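PDB 4RU0: putative branched-chain amino acid ABC transporter, periplasmic branched-chain amino acid-binding protein from Pseudomonas protegens Pf-5, which probably captures a branched-chain amino acid or similar small solute in the periplasm and hands it to an ABC importer. Local coordinates for residues Asp32-Val43 / Val74-Trp85; Gly361-Asp369 / Asn383-His391. All blocks are in the same frame, centred on the assembly; numbering follows the deposited sequence.

Both contacts lie in the one chain of this periplasmic binding protein and follow each other in sequence, the pairing of 32-43 with 74-85 closing before that of 361-369 with 383-391 opens. Contact 1 is a parallel strand pair and brings Tyr-41 to the ligand pocket, where its side chain sits about 3 Å from the bound pentaoxaheptadecane. Contact 2 is a short antiparallel ladder from much later in the chain. Their centres are about 24 Å apart and their nearest atoms about 10 Å, so they do not touch. Helix 325-348 links them, since it packs on Gln-34 and Phe-36 of contact 1 and on Leu-365 and Ile-367 of contact 2.

Contact 1 of 2, residues Asp32-Val43 / Val74-Trp85; sequences DQQFFPLATYRV and VKLVWQECETEW
Over one face of the Tyr-41 ring, offset toward its rim, sits Trp-85 CD1, 3.5 Å from Tyr-41 CE2; the planes stand at 87°, a T-shaped pair with the indole giving its edge. Thr-83 OG1 lies at the edge of the tyrosine, near its plane. Tyr-41 CG is wedged between its backbone N and carbonyl carbon (chi1 40°), which brings the ring alongside Trp-85, while its hydroxyl makes a weak hydrogen bond to the pentaoxaheptadecane in the pocket. The Phe-35 ring carries Pro-37 N over the centre of one face and has Gln-79 N at its edge.

These groups hang on the first beta-alpha-beta unit of the domain: strands 34-40 and 76-82 run parallel, joined through helix 47-67. The ladder starts with Gln-34 N to Lys-75 O and continues to Thr-83 N on Thr-40 O, 2.8 Å. Helix 87-97 covers the side of Ala-39 and Cys-81, where Cys-81 is disulfide-bonded to Cys-93; helix 47-67 packs on Phe-36, Trp-78 and Thr-40. On that second side Leu-38 CD1 reaches Trp-78 CD1 at 3.7 Å, the two side chains pointing the same way.

From the last residues of strand 76-82 two glutamates reach across to the first segment. Glu-82, bent at chi2, turns its carboxylate to the backbone of Arg-42, whose N donates to Glu-82 OE1 at 2.9 Å. The Arg-42 guanidinium meets Glu-80 at the edge, the two planes 47° apart. Arg-42 NE makes a salt bridge to the syn lone pair of Glu-80 OE1, modelled at 2.5 Å, so short that the exact value is doubtful. Through NH2 Arg-42 has a second salt-bridge partner, Asp-315. The anti lone pair of Glu-80 OE1 takes the hydroxyl of Thr-40, OG1 to OE1 2.8 Å.

Contact 2 of 2, residues Gly361-Asp369 / Asn383-His391; sequences GLEHLNIDD and NLKLSCRDH
A two-stranded antiparallel ladder, strand 366-367 against strand 384-385, joins the chain leaving helix 355-363 to the turn that carries Cys-388. Ile-367 and Leu-384 form the hydrogen-bonded pair: Ile-367 N donates to Leu-384 O at 2.7 Å, and the return bond from Leu-384 N is weak. Leu-386 N extends the ladder to Leu-365 O, 3.1 Å. On the buried side Ile-367 CG1 lies alongside Leu-384 CB at 3.8 Å, and Leu-365 CB meets Leu-386 CD1 at 4.0 Å, with helix 325-348 behind Leu-365 and Ile-367. Leu-386 also presses its CB against the carbonyl of the helix end, 3.2 Å from Leu-362 O. On the other side the amide of Asn-366 rests along the aliphatic part of Lys-385.

At the far end Glu-363, extended beyond CG, reaches past Cys-388 to the edge of the His-391 imidazole. His-391 NE2 donates to Glu-363 OE2 at 2.6 Å, nearly in the ring plane and onto the anti lone pair, with carboxylate and ring turned 59° apart. His-391 ND1 bonds to the carbonyl of Asn-150, which fixes the ring's rotation, and Cys-388 is disulfide-bonded to Cys-443. Because Arg-441 forms a salt bridge to the same OE2, Glu-363 is probably held ionised, and two hydrogen-bonded ring nitrogens would favour a positively charged His-391.

Contact 1 of 2, residues Asp32-Val43 / Val74-Trp85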
loop_
_atom_site.group_PDB
_atom_site.type_symbol
_atom_site.label_atom_id
_atom_site.label_comp_id
_atom_site.label_asym_id
_atom_site.label_seq_id
_atom_site.Cartn_x
_atom_site.Cartn_y
_atom_site.Cartn_z
ATOM N N ASP A 32 28.763 -0.079 11.788
ATOM C CA ASP A 32 28.313 -1.333 12.387
ATOM C C ASP A 32 26.788 -1.454 12.409
ATOM O O ASP A 32 26.238 -2.538 12.602
ATOM C CB ASP A 32 28.860 -1.452 13.803
ATOM C CG ASP A 32 30.332 -1.125 13.877
ATOM O OD1 ASP A 32 31.149 -2.068 13.836
ATOM O OD2 ASP A 32 30.674 0.077 13.956
ATOM N N GLN A 33 26.115 -0.328 12.213
ATOM C CA GLN A 33 24.662 -0.283 12.204
ATOM C C GLN A 33 24.108 -0.457 10.786
ATOM O O GLN A 33 24.823 -0.267 9.808
ATOM C CB GLN A 33 24.184 1.038 12.811
ATOM C CG GLN A 33 24.788 1.337 14.179
ATOM C CD GLN A 33 24.603 2.784 14.601
ATOM O OE1 GLN A 33 24.700 3.699 13.783
ATOM N NE2 GLN A 33 24.340 2.998 15.885
ATOM N N GLN A 34 22.838 -0.845 10.689
ATOM C CA GLN A 34 22.146 -0.956 9.404
ATOM C C GLN A 34 21.348 0.314 9.138
ATOM O O GLN A 34 20.501 0.699 9.946
ATOM C CB GLN A 34 21.222 -2.174 9.382
ATOM C CG GLN A 34 20.313 -2.245 8.159
ATOM C CD GLN A 34 21.031 -2.737 6.920
ATOM O OE1 GLN A 34 21.403 -3.909 6.827
ATOM N NE2 GLN A 34 21.238 -1.840 5.959
ATOM N N PHE A 35 21.620 0.967 8.011
ATOM C CA PHE A 35 20.972 2.240 7.715
ATOM C C PHE A 35 19.562 2.060 7.158
ATOM O O PHE A 35 19.324 1.247 6.267
ATOM C CB PHE A 35 21.810 3.063 6.736
ATOM C CG PHE A 35 21.228 4.414 6.437
ATOM C CD1 PHE A 35 20.715 5.203 7.459
ATOM C CD2 PHE A 35 21.200 4.902 5.144
ATOM C CE1 PHE A 35 20.178 6.447 7.190
ATOM C CE2 PHE A 35 20.669 6.148 4.869
ATOM C CZ PHE A 35 20.157 6.921 5.894
ATOM N N PHE A 36 18.636 2.843 7.697
ATOM C CA PHE A 36 17.247 2.811 7.275
ATOM C C PHE A 36 16.830 4.201 6.817
ATOM O O PHE A 36 16.387 5.011 7.629
ATOM C CB PHE A 36 16.352 2.335 8.418
ATOM C CG PHE A 36 15.080 1.683 7.967
ATOM C CD1 PHE A 36 14.941 0.304 8.015
ATOM C CD2 PHE A 36 14.017 2.447 7.502
ATOM C CE1 PHE A 36 13.770 -0.304 7.610
ATOM C CE2 PHE A 36 12.840 1.848 7.089
ATOM C CZ PHE A 36 12.715 0.469 7.143
ATOM N N PRO A 37 16.985 4.486 5.516
ATOM C CA PRO A 37 16.661 5.814 4.990
ATOM C C PRO A 37 15.171 6.124 5.126
ATOM O O PRO A 37 14.330 5.254 4.879
ATOM C CB PRO A 37 17.080 5.719 3.519
ATOM C CG PRO A 37 17.025 4.267 3.200
ATOM C CD PRO A 37 17.419 3.560 4.457
ATOM N N LEU A 38 14.854 7.349 5.538
ATOM C CA LEU A 38 13.465 7.762 5.694
ATOM C C LEU A 38 13.159 9.000 4.857
ATOM O O LEU A 38 13.570 10.109 5.193
ATOM C CB LEU A 38 13.144 8.026 7.166
ATOM C CG LEU A 38 13.183 6.790 8.068
ATOM C CD1 LEU A 38 12.790 7.147 9.492
ATOM C CD2 LEU A 38 12.281 5.690 7.519
ATOM N N ALA A 39 12.443 8.793 3.755
ATOM C CA ALA A 39 12.028 9.888 2.886
ATOM C C ALA A 39 10.651 10.380 3.317
ATOM O O ALA A 39 9.640 9.725 3.063
ATOM C CB ALA A 39 12.015 9.445 1.426
ATOM N N THR A 40 10.619 11.531 3.980
ATOM C CA THR A 40 9.399 11.991 4.635
ATOM C C THR A 40 9.029 13.413 4.249
ATOM O O THR A 40 9.881 14.190 3.812
ATOM C CB THR A 40 9.534 11.929 6.173
ATOM O OG1 THR A 40 10.558 12.838 6.598
ATOM C CG2 THR A 40 9.883 10.519 6.634
ATOM N N TYR A 41 7.752 13.748 4.407
ATOM C CA TYR A 41 7.313 15.128 4.274
ATOM C C TYR A 41 6.679 15.616 5.573
ATOM O O TYR A 41 5.796 14.964 6.127
ATOM C CB TYR A 41 6.335 15.299 3.099
ATOM C CG TYR A 41 5.317 14.192 2.920
ATOM C CD1 TYR A 41 4.101 14.217 3.597
ATOM C CD2 TYR A 41 5.554 13.139 2.043
ATOM C CE1 TYR A 41 3.164 13.212 3.422
ATOM C CE2 TYR A 41 4.624 12.131 1.864
ATOM C CZ TYR A 41 3.431 12.171 2.555
ATOM O OH TYR A 41 2.510 11.165 2.378
ATOM N N ARG A 42 7.155 16.759 6.059
ATOM C CA ARG A 42 6.602 17.380 7.257
ATOM C C ARG A 42 6.205 18.821 6.976
ATOM O O ARG A 42 5.877 19.579 7.886
ATOM C CB ARG A 42 7.604 17.318 8.407
ATOM C CG ARG A 42 7.868 15.907 8.891
ATOM C CD ARG A 42 8.937 15.870 9.960
ATOM N NE ARG A 42 9.126 14.516 10.470
ATOM C CZ ARG A 42 8.362 13.961 11.405
ATOM N NH1 ARG A 42 7.355 14.646 11.932
ATOM N NH2 ARG A 42 8.607 12.721 11.814
ATOM N N VAL A 43 6.238 19.188 5.702
ATOM C CA VAL A 43 5.845 20.519 5.266
ATOM C C VAL A 43 4.778 20.385 4.192
ATOM O O VAL A 43 4.828 19.465 3.378
ATOM C CB VAL A 43 7.052 21.313 4.718
ATOM C CG1 VAL A 43 6.646 22.736 4.355
ATOM C CG2 VAL A 43 8.183 21.322 5.736
ATOM N N VAL A 74 22.034 -6.752 15.112
ATOM C CA VAL A 74 22.403 -5.578 14.324
ATOM C C VAL A 74 21.492 -4.391 14.613
ATOM O O VAL A 74 20.289 -4.442 14.358
ATOM C CB VAL A 74 22.361 -5.875 12.819
ATOM C CG1 VAL A 74 22.786 -4.647 12.025
ATOM C CG2 VAL A 74 23.245 -7.060 12.493
ATOM N N LYS A 75 22.074 -3.323 15.142
ATOM C CA LYS A 75 21.314 -2.126 15.481
ATOM C C LYS A 75 20.891 -1.360 14.231
ATOM O O LYS A 75 21.540 -1.438 13.185
ATOM C CB LYS A 75 22.132 -1.222 16.407
ATOM C CG LYS A 75 22.506 -1.874 17.735
ATOM C CD LYS A 75 23.435 -0.983 18.558
ATOM C CE LYS A 75 23.830 -1.647 19.875
ATOM N NZ LYS A 75 24.686 -0.755 20.707
ATOM N N LEU A 76 19.796 -0.618 14.352
ATOM C CA LEU A 76 19.245 0.137 13.233
ATOM C C LEU A 76 19.467 1.631 13.427
ATOM O O LEU A 76 19.191 2.174 14.495
ATOM C CB LEU A 76 17.749 -0.152 13.076
ATOM C CG LEU A 76 17.293 -1.337 12.219
ATOM C CD1 LEU A 76 18.129 -2.578 12.480
ATOM C CD2 LEU A 76 15.825 -1.631 12.479
ATOM N N VAL A 77 19.969 2.297 12.395
ATOM C CA VAL A 77 20.119 3.744 12.446
ATOM C C VAL A 77 19.324 4.357 11.298
ATOM O O VAL A 77 19.318 3.829 10.188
ATOM C CB VAL A 77 21.612 4.172 12.381
ATOM C CG1 VAL A 77 22.289 3.597 11.153
ATOM C CG2 VAL A 77 21.748 5.687 12.422
ATOM N N TRP A 78 18.631 5.457 11.573
ATOM C CA TRP A 78 17.816 6.095 10.552
ATOM C C TRP A 78 17.968 7.610 10.563
ATOM O O TRP A 78 18.377 8.201 11.565
ATOM C CB TRP A 78 16.343 5.723 10.733
ATOM C CG TRP A 78 15.763 6.147 12.052
ATOM C CD1 TRP A 78 15.159 7.339 12.342
ATOM C CD2 TRP A 78 15.724 5.375 13.257
ATOM N NE1 TRP A 78 14.751 7.356 13.654
ATOM C CE2 TRP A 78 15.085 6.161 14.238
ATOM C CE3 TRP A 78 16.166 4.093 13.601
ATOM C CZ2 TRP A 78 14.879 5.709 15.538
ATOM C CZ3 TRP A 78 15.960 3.645 14.894
ATOM C CH2 TRP A 78 15.322 4.452 15.846
ATOM N N GLN A 79 17.637 8.226 9.432
ATOM C CA GLN A 79 17.662 9.674 9.302
ATOM C C GLN A 79 16.583 10.119 8.327
ATOM O O GLN A 79 16.271 9.414 7.368
ATOM C CB GLN A 79 19.038 10.164 8.836
ATOM C CG GLN A 79 19.218 11.677 8.944
ATOM C CD GLN A 79 20.607 12.140 8.545
ATOM O OE1 GLN A 79 21.239 11.564 7.659
ATOM N NE2 GLN A 79 21.089 13.190 9.200
ATOM N N GLU A 80 16.009 11.288 8.580
ATOM C CA GLU A 80 14.952 11.814 7.735
ATOM C C GLU A 80 15.474 12.831 6.733
ATOM O O GLU A 80 16.346 13.643 7.046
ATOM C CB GLU A 80 13.858 12.452 8.589
ATOM C CG GLU A 80 12.619 11.600 8.742
ATOM C CD GLU A 80 11.653 12.160 9.767
ATOM O OE1 GLU A 80 10.681 12.840 9.371
ATOM O OE2 GLU A 80 11.865 11.915 10.972
ATOM N N CYS A 81 14.928 12.781 5.525
ATOM C CA CYS A 81 15.185 13.799 4.521
ATOM C C CYS A 81 13.842 14.334 4.031
ATOM O O CYS A 81 12.944 13.560 3.707
ATOM C CB CYS A 81 16.010 13.231 3.365
ATOM S SG CYS A 81 16.355 14.399 2.022
ATOM N N GLU A 82 13.701 15.655 4.002
ATOM C CA GLU A 82 12.443 16.280 3.610
ATOM C C GLU A 82 12.227 16.215 2.100
ATOM O O GLU A 82 13.037 16.720 1.325
ATOM C CB GLU A 82 12.404 17.732 4.084
ATOM C CG GLU A 82 11.110 18.457 3.754
ATOM C CD GLU A 82 9.886 17.802 4.382
ATOM O OE1 GLU A 82 9.993 17.259 5.507
ATOM O OE2 GLU A 82 8.816 17.835 3.741
ATOM N N THR A 83 11.126 15.594 1.685
ATOM C CA THR A 83 10.834 15.428 0.264
ATOM C C THR A 83 9.725 16.373 -0.196
ATOM O O THR A 83 9.521 16.568 -1.396
ATOM C CB THR A 83 10.417 13.977 -0.060
ATOM O OG1 THR A 83 9.087 13.736 0.421
ATOM C CG2 THR A 83 11.386 12.991 0.586
ATOM N N GLU A 84 9.012 16.947 0.770
ATOM C CA GLU A 84 7.908 17.867 0.505
ATOM C C GLU A 84 6.884 17.293 -0.469
ATOM O O GLU A 84 6.217 18.044 -1.186
ATOM C CB GLU A 84 8.438 19.194 -0.032
ATOM C CG GLU A 84 9.512 19.812 0.839
ATOM C CD GLU A 84 9.732 21.281 0.541
ATOM O OE1 GLU A 84 8.813 21.913 -0.024
ATOM O OE2 GLU A 84 10.819 21.803 0.873
ATOM N N TRP A 85 6.787 15.963 -0.502
ATOM C CA TRP A 85 5.798 15.256 -1.311
ATOM C C TRP A 85 6.026 15.446 -2.826
ATOM O O TRP A 85 5.170 15.089 -3.640
ATOM C CB TRP A 85 4.384 15.709 -0.904
ATOM C CG TRP A 85 3.265 14.813 -1.357
ATOM C CD1 TRP A 85 2.882 13.626 -0.797
ATOM C CD2 TRP A 85 2.366 15.050 -2.450
ATOM N NE1 TRP A 85 1.810 13.102 -1.485
ATOM C CE2 TRP A 85 1.474 13.957 -2.503
ATOM C CE3 TRP A 85 2.235 16.076 -3.393
ATOM C CZ2 TRP A 85 0.462 13.864 -3.463
ATOM C CZ3 TRP A 85 1.231 15.981 -4.344
ATOM C CH2 TRP A 85 0.358 14.883 -4.371
#

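Contact 2 of 2, residues Gly361-Asp369 / Asn383-His391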
loop_
_atom_site.group_PDB
_atom_site.type_symbol
_atom_site.label_atom_id
_atom_site.label_comp_id
_atom_site.label_asym_id
_atom_site.label_seq_id
_atom_site.Cartn_x
_atom_site.Cartn_y
_atom_site.Cartn_z
ATOM N N GLY A 361 16.758 -10.726 0.024
ATOM C CA GLY A 361 15.897 -10.907 1.176
ATOM C C GLY A 361 14.441 -10.724 0.799
ATOM O O GLY A 361 13.594 -11.560 1.124
ATOM N N LEU A 362 14.154 -9.626 0.104
ATOM C CA LEU A 362 12.810 -9.348 -0.384
ATOM C C LEU A 362 12.261 -10.506 -1.203
ATOM O O LEU A 362 11.134 -10.939 -0.982
ATOM C CB LEU A 362 12.797 -8.067 -1.217
ATOM C CG LEU A 362 12.840 -6.764 -0.422
ATOM C CD1 LEU A 362 13.267 -5.623 -1.311
ATOM C CD2 LEU A 362 11.478 -6.482 0.191
ATOM N N GLU A 363 13.065 -11.021 -2.131
ATOM C CA GLU A 363 12.610 -12.079 -3.032
ATOM C C GLU A 363 12.454 -13.423 -2.316
ATOM O O GLU A 363 11.896 -14.372 -2.869
ATOM C CB GLU A 363 13.566 -12.220 -4.221
ATOM C CG GLU A 363 13.589 -10.987 -5.124
ATOM C CD GLU A 363 14.250 -11.227 -6.471
ATOM O OE1 GLU A 363 15.216 -12.010 -6.539
ATOM O OE2 GLU A 363 13.798 -10.620 -7.470
ATOM N N HIS A 364 12.935 -13.505 -1.081
ATOM C CA HIS A 364 12.796 -14.737 -0.316
ATOM C C HIS A 364 11.935 -14.542 0.925
ATOM O O HIS A 364 11.942 -15.373 1.828
ATOM C CB HIS A 364 14.170 -15.285 0.068
ATOM C CG HIS A 364 14.907 -15.900 -1.079
ATOM N ND1 HIS A 364 15.568 -15.148 -2.026
ATOM C CD2 HIS A 364 15.060 -17.193 -1.450
ATOM C CE1 HIS A 364 16.107 -15.952 -2.924
ATOM N NE2 HIS A 364 15.814 -17.199 -2.597
ATOM N N LEU A 365 11.189 -13.444 0.960
ATOM C CA LEU A 365 10.261 -13.202 2.051
ATOM C C LEU A 365 9.241 -14.325 2.142
ATOM O O LEU A 365 8.640 -14.716 1.143
ATOM C CB LEU A 365 9.543 -11.868 1.874
ATOM C CG LEU A 365 10.112 -10.675 2.633
ATOM C CD1 LEU A 365 9.217 -9.459 2.442
ATOM C CD2 LEU A 365 10.259 -11.010 4.103
ATOM N N ASN A 366 9.068 -14.853 3.346
ATOM C CA ASN A 366 8.061 -15.873 3.599
ATOM C C ASN A 366 7.464 -15.663 4.979
ATOM O O ASN A 366 7.885 -16.278 5.957
ATOM C CB ASN A 366 8.653 -17.277 3.472
ATOM C CG ASN A 366 7.586 -18.357 3.399
ATOM O OD1 ASN A 366 6.545 -18.269 4.053
ATOM N ND2 ASN A 366 7.843 -19.388 2.600
ATOM N N ILE A 367 6.485 -14.770 5.041
ATOM C CA ILE A 367 5.801 -14.445 6.283
ATOM C C ILE A 367 4.601 -15.359 6.502
ATOM O O ILE A 367 3.619 -15.286 5.763
ATOM C CB ILE A 367 5.329 -12.987 6.289
ATOM C CG1 ILE A 367 6.492 -12.043 5.956
ATOM C CG2 ILE A 367 4.708 -12.639 7.621
ATOM C CD1 ILE A 367 7.597 -12.067 6.970
ATOM N N ASP A 368 4.698 -16.217 7.516
ATOM C CA ASP A 368 3.621 -17.135 7.900
ATOM C C ASP A 368 2.665 -16.507 8.900
ATOM O O ASP A 368 2.913 -15.418 9.411
ATOM C CB ASP A 368 4.192 -18.419 8.516
ATOM C CG ASP A 368 4.768 -19.359 7.485
ATOM O OD1 ASP A 368 4.272 -19.359 6.339
ATOM O OD2 ASP A 368 5.711 -20.103 7.823
ATOM N N ASP A 369 1.581 -17.213 9.198
ATOM C CA ASP A 369 0.716 -16.824 10.303
ATOM C C ASP A 369 1.449 -17.015 11.629
ATOM O O ASP A 369 1.280 -16.227 12.563
ATOM C CB ASP A 369 -0.580 -17.629 10.292
ATOM C CG ASP A 369 -1.593 -17.079 9.318
ATOM O OD1 ASP A 369 -1.633 -15.843 9.141
ATOM O OD2 ASP A 369 -2.347 -17.883 8.732
ATOM N N ASN A 383 -0.240 -12.455 5.064
ATOM C CA ASN A 383 0.893 -13.301 4.710
ATOM C C ASN A 383 1.632 -12.739 3.499
ATOM O O ASN A 383 1.032 -12.099 2.633
ATOM C CB ASN A 383 0.439 -14.736 4.417
ATOM C CG ASN A 383 0.011 -15.486 5.670
ATOM O OD1 ASN A 383 -0.277 -14.883 6.705
ATOM N ND2 ASN A 383 -0.027 -16.812 5.580
ATOM N N LEU A 384 2.939 -12.971 3.451
ATOM C CA LEU A 384 3.760 -12.543 2.323
ATOM C C LEU A 384 4.657 -13.672 1.855
ATOM O O LEU A 384 5.419 -14.233 2.635
ATOM C CB LEU A 384 4.621 -11.337 2.697
ATOM C CG LEU A 384 3.958 -9.967 2.747
ATOM C CD1 LEU A 384 4.942 -8.943 3.287
ATOM C CD2 LEU A 384 3.485 -9.585 1.359
ATOM N N LYS A 385 4.562 -14.010 0.579
ATOM C CA LYS A 385 5.485 -14.962 -0.011
ATOM C C LYS A 385 5.931 -14.440 -1.368
ATOM O O LYS A 385 5.214 -14.555 -2.359
ATOM C CB LYS A 385 4.851 -16.347 -0.136
ATOM C CG LYS A 385 5.824 -17.434 -0.574
ATOM C CD LYS A 385 5.365 -18.810 -0.107
ATOM C CE LYS A 385 6.109 -19.919 -0.828
ATOM N NZ LYS A 385 5.780 -19.944 -2.282
ATOM N N LEU A 386 7.122 -13.853 -1.397
ATOM C CA LEU A 386 7.662 -13.277 -2.621
ATOM C C LEU A 386 8.591 -14.241 -3.338
ATOM O O LEU A 386 9.015 -15.253 -2.781
ATOM C CB LEU A 386 8.411 -11.978 -2.329
ATOM C CG LEU A 386 7.600 -10.695 -2.150
ATOM C CD1 LEU A 386 6.867 -10.683 -0.811
ATOM C CD2 LEU A 386 8.514 -9.482 -2.289
ATOM N N SER A 387 8.892 -13.911 -4.586
ATOM C CA SER A 387 9.843 -14.661 -5.386
ATOM C C SER A 387 10.420 -13.716 -6.427
ATOM O O SER A 387 9.982 -12.569 -6.535
ATOM C CB SER A 387 9.182 -15.864 -6.059
ATOM O OG SER A 387 8.365 -15.455 -7.149
ATOM N N CYS A 388 11.397 -14.194 -7.190
ATOM C CA CYS A 388 11.944 -13.416 -8.292
ATOM C C CYS A 388 10.847 -13.120 -9.315
ATOM O O CYS A 388 10.839 -12.075 -9.958
ATOM C CB CYS A 388 13.104 -14.159 -8.950
ATOM S SG CYS A 388 13.529 -13.557 -10.604
ATOM N N ARG A 389 9.912 -14.052 -9.435
ATOM C CA ARG A 389 8.806 -13.948 -10.374
ATOM C C ARG A 389 7.681 -13.055 -9.833
ATOM O O ARG A 389 6.859 -12.543 -10.596
ATOM C CB ARG A 389 8.272 -15.351 -10.680
ATOM C CG ARG A 389 7.440 -15.475 -11.935
ATOM C CD ARG A 389 6.709 -16.809 -11.943
ATOM N NE ARG A 389 5.732 -16.885 -10.860
ATOM C CZ ARG A 389 4.428 -16.687 -11.021
ATOM N NH1 ARG A 389 3.604 -16.765 -9.982
ATOM N NH2 ARG A 389 3.948 -16.415 -12.227
ATOM N N ASP A 390 7.653 -12.867 -8.515
ATOM C CA ASP A 390 6.541 -12.175 -7.863
ATOM C C ASP A 390 6.992 -11.191 -6.790
ATOM O O ASP A 390 7.215 -11.565 -5.642
ATOM C CB ASP A 390 5.580 -13.197 -7.247
ATOM C CG ASP A 390 4.456 -12.546 -6.457
ATOM O OD1 ASP A 390 4.090 -11.391 -6.766
ATOM O OD2 ASP A 390 3.935 -13.190 -5.522
ATOM N N HIS A 391 7.089 -9.922 -7.165
ATOM C CA HIS A 391 7.517 -8.883 -6.238
ATOM C C HIS A 391 6.348 -8.272 -5.457
ATOM O O HIS A 391 6.519 -7.289 -4.731
ATOM C CB HIS A 391 8.280 -7.792 -6.995
ATOM C CG HIS A 391 9.691 -8.171 -7.334
ATOM N ND1 HIS A 391 10.603 -7.266 -7.831
ATOM C CD2 HIS A 391 10.344 -9.352 -7.239
ATOM C CE1 HIS A 391 11.764 -7.875 -8.027
ATOM N NE2 HIS A 391 11.626 -9.145 -7.677
#